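Local coordinates for protein mannose-specific lectin (Galanthus nivalis, PDB 1JPC) that binds alpha-linked mannose as a homotetramer, with high affinity for alpha-1,3-linked mannose oligomers, and has antiviral activity that may serve plant defence, at residues Val32-Val36 against Asp37-Trp41. Residues are numbered along the deposited sequence; the frame is centred on the assembly and turned at random.
Sequences VLYDV and DKPIW. With MAN (alpha-D-mannopyranose), chain D; MAN (alpha-D-mannopyranose), chain B; MAN (alpha-D-mannopyranose), chain C.
In a beta hairpin of the bulb-type lectin fold, Asp35 and Lys38 pair across a type II' turn that joins strand 31-35 to strand 38-42. The hairpin meets mannose at its turn and along its strands. Asp35 N bonds to Lys38 O at 2.9 Å, and Lys38 N returns a bond to Asp35 O. Further along, a classic beta bulge sets two residues, Ile40 and Trp41, opposite the single Leu33. Leu33 O takes a 2.7 Å bond from Ile40 N and a weak one from Trp41 N. Leu33 N bonds to Trp41 O. Ile40 CG1 packs on Asp35 CB at 3.6 Å. The Asp35 carboxylate itself is held by Arg92 and Ser20.

Tyr34 and Pro39 form the non-hydrogen-bonded pair on the face opposite Leu33, Trp41, Asp35 and Lys38. Tyr34 CE1 lies 3.8 Å from Pro39 CG, and Val32 CG1 sits over one face of the ring near its rim. Tyr34 OH shares a hydrogen bond with O4 of mannose C and is also bonded to Gln26. Pro39 CB lies 3.4 Å from O5 of mannose B. This is one of the lectin's glycan pockets, which also includes Asp28, Asn30 and Asn44.

At the turn, in the conformer described here, Lys38 bends at chi2 (-63°) and chi4 (-56°), which brings NZ back to Asp37 OD1 in a 2.7 Å salt bridge. NZ also donates to O2 and O3 of mannose D. A second Lys38 conformer was modelled, so the NZ contacts may not always be made. O2 of mannose D donates to Asp37 OD2 at 2.7 Å. Asp37 also packs on Tyr34 of a neighbouring subunit.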
loop_
_atom_site.group_PDB
_atom_site.type_symbol
_atom_site.label_atom_id
_atom_site.label_comp_id
_atom_site.label_asym_id
_atom_site.label_seq_id
_atom_site.Cartn_x
_atom_site.Cartn_y
_atom_site.Cartn_z
ATOM N N VAL A 32 1.501 18.504 -10.728
ATOM C CA VAL A 32 2.209 17.627 -11.655
ATOM C C VAL A 32 2.111 16.128 -11.407
ATOM O O VAL A 32 2.152 15.668 -10.268
ATOM C CB VAL A 32 3.724 17.982 -11.673
ATOM C CG1 VAL A 32 4.423 17.353 -12.881
ATOM C CG2 VAL A 32 3.930 19.494 -11.640
ATOM N N LEU A 33 1.988 15.375 -12.495
ATOM C CA LEU A 33 1.956 13.919 -12.443
ATOM C C LEU A 33 3.352 13.478 -12.869
ATOM O O LEU A 33 3.814 13.831 -13.953
ATOM C CB LEU A 33 0.931 13.349 -13.421
ATOM C CG LEU A 33 0.984 11.819 -13.540
ATOM C CD1 LEU A 33 0.726 11.139 -12.189
ATOM C CD2 LEU A 33 -0.031 11.370 -14.563
ATOM N N TYR A 34 4.049 12.764 -11.994
ATOM C CA TYR A 34 5.395 12.294 -12.279
ATOM C C TYR A 34 5.424 10.789 -12.394
ATOM O O TYR A 34 4.695 10.107 -11.676
ATOM C CB TYR A 34 6.340 12.644 -11.126
ATOM C CG TYR A 34 6.747 14.078 -11.054
ATOM C CD1 TYR A 34 7.777 14.563 -11.860
ATOM C CD2 TYR A 34 6.100 14.965 -10.192
ATOM C CE1 TYR A 34 8.152 15.900 -11.815
ATOM C CE2 TYR A 34 6.467 16.307 -10.135
ATOM C CZ TYR A 34 7.494 16.765 -10.952
ATOM O OH TYR A 34 7.871 18.086 -10.909
ATOM N N ASP A 35 6.241 10.280 -13.312
ATOM C CA ASP A 35 6.453 8.839 -13.450
ATOM C C ASP A 35 7.941 8.788 -13.088
ATOM O O ASP A 35 8.822 9.063 -13.921
ATOM C CB ASP A 35 6.206 8.357 -14.873
ATOM C CG ASP A 35 6.286 6.851 -14.996
ATOM O OD1 ASP A 35 6.800 6.192 -14.064
ATOM O OD2 ASP A 35 5.833 6.326 -16.036
ATOM N N VAL A 36 8.197 8.523 -11.810
ATOM C CA VAL A 36 9.540 8.536 -11.230
ATOM C C VAL A 36 9.961 10.017 -11.278
ATOM O O VAL A 36 9.299 10.858 -10.665
ATOM C CB VAL A 36 10.566 7.592 -11.948
ATOM C CG1 VAL A 36 11.897 7.575 -11.180
ATOM C CG2 VAL A 36 10.018 6.166 -12.018
ATOM N N ASP A 37 10.973 10.365 -12.063
ATOM C CA ASP A 37 11.411 11.757 -12.131
ATOM C C ASP A 37 10.929 12.512 -13.372
ATOM O O ASP A 37 11.177 13.707 -13.486
ATOM C CB ASP A 37 12.943 11.850 -12.013
ATOM C CG ASP A 37 13.673 11.127 -13.145
ATOM O OD1 ASP A 37 13.228 10.045 -13.583
ATOM O OD2 ASP A 37 14.711 11.635 -13.608
ATOM N N LYS A 38 10.204 11.851 -14.271
ATOM C CA LYS A 38 9.722 12.505 -15.491
ATOM C C LYS A 38 8.316 13.099 -15.342
ATOM O O LYS A 38 7.387 12.406 -14.915
ATOM C CB LYS A 38 9.682 11.523 -16.667
ATOM C CG LYS A 38 10.824 10.522 -16.761
ATOM C CD LYS A 38 12.199 11.147 -16.970
ATOM C CE LYS A 38 13.252 10.055 -17.203
ATOM N NZ LYS A 38 13.305 9.037 -16.106
ATOM N N PRO A 39 8.142 14.395 -15.685
ATOM C CA PRO A 39 6.814 15.017 -15.590
ATOM C C PRO A 39 6.009 14.455 -16.760
ATOM O O PRO A 39 6.448 14.525 -17.913
ATOM C CB PRO A 39 7.112 16.504 -15.822
ATOM C CG PRO A 39 8.544 16.652 -15.519
ATOM C CD PRO A 39 9.149 15.391 -16.064
ATOM N N ILE A 40 4.872 13.840 -16.464
ATOM C CA ILE A 40 4.016 13.252 -17.487
ATOM C C ILE A 40 2.876 14.198 -17.859
ATOM O O ILE A 40 2.434 14.227 -19.003
ATOM C CB ILE A 40 3.437 11.888 -17.001
ATOM C CG1 ILE A 40 4.566 10.884 -16.845
ATOM C CG2 ILE A 40 2.446 11.318 -17.984
ATOM C CD1 ILE A 40 5.467 10.819 -18.053
ATOM N N TRP A 41 2.435 15.002 -16.899
ATOM C CA TRP A 41 1.328 15.927 -17.106
ATOM C C TRP A 41 1.437 17.020 -16.053
ATOM O O TRP A 41 1.920 16.771 -14.950
ATOM C CB TRP A 41 0.005 15.169 -16.911
ATOM C CG TRP A 41 -1.232 15.986 -17.129
ATOM C CD1 TRP A 41 -1.888 16.175 -18.313
ATOM C CD2 TRP A 41 -1.964 16.723 -16.143
ATOM N NE1 TRP A 41 -2.979 16.986 -18.124
ATOM C CE2 TRP A 41 -3.050 17.336 -16.803
ATOM C CE3 TRP A 41 -1.808 16.924 -14.766
ATOM C CZ2 TRP A 41 -3.973 18.142 -16.132
ATOM C CZ3 TRP A 41 -2.727 17.726 -14.101
ATOM C CH2 TRP A 41 -3.796 18.325 -14.787
HETATM C C1 MAN D . 18.219 10.212 -14.963
HETATM C C2 MAN D . 16.913 9.425 -15.126
HETATM C C3 MAN D . 17.083 8.226 -16.069
HETATM C C4 MAN D . 17.768 8.651 -17.366
HETATM C C5 MAN D . 19.064 9.393 -17.051
HETATM C C6 MAN D . 19.782 9.894 -18.294
HETATM O O2 MAN D . 15.899 10.279 -15.631
HETATM O O3 MAN D . 15.805 7.686 -16.376
HETATM O O4 MAN D . 18.040 7.506 -18.165
HETATM O O5 MAN D . 18.770 10.542 -16.232
HETATM O O6 MAN D . 19.060 10.953 -18.909
HETATM C C1 MAN B . 6.836 20.147 -17.616
HETATM C C2 MAN B . 6.995 21.025 -18.850
HETATM C C3 MAN B . 5.631 21.309 -19.481
HETATM C C4 MAN B . 4.838 20.020 -19.702
HETATM C C5 MAN B . 4.833 19.133 -18.450
HETATM C C6 MAN B . 4.288 17.748 -18.738
HETATM O O2 MAN B . 7.834 20.371 -19.792
HETATM O O3 MAN B . 5.813 21.955 -20.730
HETATM O O4 MAN B . 3.502 20.352 -20.060
HETATM O O5 MAN B . 6.173 18.945 -17.962
HETATM O O6 MAN B . 5.121 17.061 -19.661
HETATM C C1 MAN C . 7.674 23.561 -13.999
HETATM C C2 MAN C . 7.967 23.204 -12.540
HETATM C C3 MAN C . 8.569 21.804 -12.446
HETATM C C4 MAN C . 7.687 20.786 -13.170
HETATM C C5 MAN C . 7.390 21.244 -14.596
HETATM C C6 MAN C . 6.396 20.343 -15.299
HETATM O O1 MAN C . 8.851 23.630 -14.737
HETATM O O2 MAN C . 6.759 23.247 -11.802
HETATM O O3 MAN C . 8.705 21.415 -11.065
HETATM O O4 MAN C . 8.358 19.534 -13.208
HETATM O O5 MAN C . 6.819 22.573 -14.597
HETATM O O6 MAN C . 6.146 20.854 -16.625
#